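Local coordinates for kynurenine formamidase (Bacillus anthracis, PDB 4CO9) that catalyses the zinc-dependent hydrolysis of N-formyl-L-kynurenine to L-kynurenine and formate in the kynurenine pathway of tryptophan degradation, at the interface of chains A and B. Coordinates in Å, arbitrary orientation; residue numbers count along the deposited sequence, not the author numbering. Chains: chain A/B, Kynurenine formamidase.

The interface of chains A and B. Residues chain A 49, 51, 61, 196, 198-200; chain B 30, 47.
In the homodimer of this Cyclase-superfamily enzyme, an antiparallel beta bridge between strand 44-50 of chain A and strand 44-49 of chain B joins the subunits, and beside it a tyrosine of one chain docks on a loop of the other. The bridge pairs A:Met49 with B:Leu47: A:Met49 N donates a hydrogen bond to B:Leu47 O (2.8 Å), and B:Leu47 N one to A:Met49 O (2.7 Å), the latter almost straight (178° at H). Both carbonyls are met nearly along their C=O axes, and since both bonds use backbone atoms, the pairing depends little on residue type. B:Tyr30, on strand 29-32, holds its CG anti to the backbone N (chi1 170°), and the long side chain carries its ring across into chain A, which hides 77 Å² of the residue; the flat ring offers a face and an edge for packing, and the hydroxyl at its tip reaches a carboxylate. A:Ala199 lies over one ring face, its CA 3.9 Å from the centroid of the B:Tyr30 ring in a CH-pi contact shifted toward the rim; its small methyl lets backbone and ring come this close. At the ring edge, in plane, CG1 of A:Ile51 packs 4.0 Å from CE1 of B:Tyr30, the branched aliphatic chain crossing the tyrosine at about a right angle. The phenol OH of B:Tyr30 donates a hydrogen bond to A:Asp200 OD1 at 2.5 Å, a short bond that a carboxylate, probably charged, would strengthen. A:Asp200 turns its CG into the crowded position between backbone N and carbonyl carbon (chi1 54°), and the hydroxyl meets OD1 from above the carboxylate plane.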
# COMPACT_ATOMS: atom_id res chain seq x y z
N MET A 49 -12.34 -7.31 2.82
CA MET A 49 -11.87 -6.93 4.14
C MET A 49 -12.48 -5.64 4.65
O MET A 49 -12.96 -4.81 3.87
CB MET A 49 -10.33 -6.78 4.13
CG MET A 49 -9.82 -5.64 3.25
SD MET A 49 -8.01 -5.63 3.02
CE MET A 49 -7.51 -5.33 4.68
N ILE A 51 -11.66 -2.04 6.12
CA ILE A 51 -10.58 -1.04 6.04
C ILE A 51 -9.63 -1.11 7.26
O ILE A 51 -8.39 -0.98 7.13
CB ILE A 51 -11.24 0.35 5.89
CG1 ILE A 51 -11.90 0.46 4.49
CG2 ILE A 51 -10.22 1.46 6.12
CD1 ILE A 51 -10.94 0.47 3.29
N PHE A 61 -12.83 10.97 7.68
CA PHE A 61 -14.17 10.46 7.38
C PHE A 61 -14.59 9.28 8.28
O PHE A 61 -15.79 9.07 8.50
CB PHE A 61 -14.28 10.09 5.91
CG PHE A 61 -15.61 9.49 5.52
CD1 PHE A 61 -16.78 10.19 5.71
CD2 PHE A 61 -15.69 8.23 4.94
CE1 PHE A 61 -18.00 9.64 5.35
CE2 PHE A 61 -16.90 7.68 4.58
CZ PHE A 61 -18.06 8.39 4.78
N LEU A 196 -7.73 5.47 -2.44
CA LEU A 196 -9.16 5.20 -2.32
C LEU A 196 -9.96 6.49 -2.28
O LEU A 196 -9.89 7.22 -1.29
CB LEU A 196 -9.43 4.38 -1.06
CG LEU A 196 -8.90 2.96 -1.12
CD1 LEU A 196 -8.70 2.38 0.27
CD2 LEU A 196 -9.85 2.09 -1.92
N ASP A 198 -13.06 7.29 -1.87
CA ASP A 198 -14.22 7.50 -1.01
C ASP A 198 -14.10 6.89 0.38
O ASP A 198 -15.05 6.91 1.14
CB ASP A 198 -15.46 6.93 -1.70
CG ASP A 198 -15.69 7.55 -3.06
OD1 ASP A 198 -15.65 8.77 -3.16
OD2 ASP A 198 -15.89 6.81 -4.04
N ALA A 199 -12.93 6.33 0.71
CA ALA A 199 -12.81 5.51 1.90
C ALA A 199 -12.49 6.27 3.19
O ALA A 199 -11.96 7.38 3.16
CB ALA A 199 -11.78 4.40 1.66
N ASP A 200 -12.80 5.59 4.29
CA ASP A 200 -12.62 6.04 5.63
C ASP A 200 -11.23 5.70 6.17
O ASP A 200 -10.93 6.02 7.32
CB ASP A 200 -13.68 5.40 6.54
CG ASP A 200 -13.71 3.85 6.44
OD1 ASP A 200 -13.94 3.31 5.33
OD2 ASP A 200 -13.54 3.20 7.48
N TYR B 30 -16.12 -0.43 -2.84
CA TYR B 30 -16.01 0.15 -1.51
C TYR B 30 -17.41 0.54 -1.05
O TYR B 30 -18.13 1.24 -1.77
CB TYR B 30 -15.08 1.37 -1.47
CG TYR B 30 -15.19 2.06 -0.14
CD1 TYR B 30 -14.44 1.63 0.93
CD2 TYR B 30 -16.12 3.10 0.07
CE1 TYR B 30 -14.59 2.24 2.16
CE2 TYR B 30 -16.28 3.72 1.30
CZ TYR B 30 -15.51 3.27 2.34
OH TYR B 30 -15.65 3.88 3.56
N LEU B 47 -14.13 -3.34 1.91
CA LEU B 47 -13.49 -3.31 0.62
C LEU B 47 -13.56 -4.71 0.02
O LEU B 47 -13.20 -5.68 0.68
CB LEU B 47 -12.05 -2.84 0.85
CG LEU B 47 -11.12 -2.78 -0.35
CD1 LEU B 47 -11.60 -1.72 -1.35
CD2 LEU B 47 -9.71 -2.45 0.14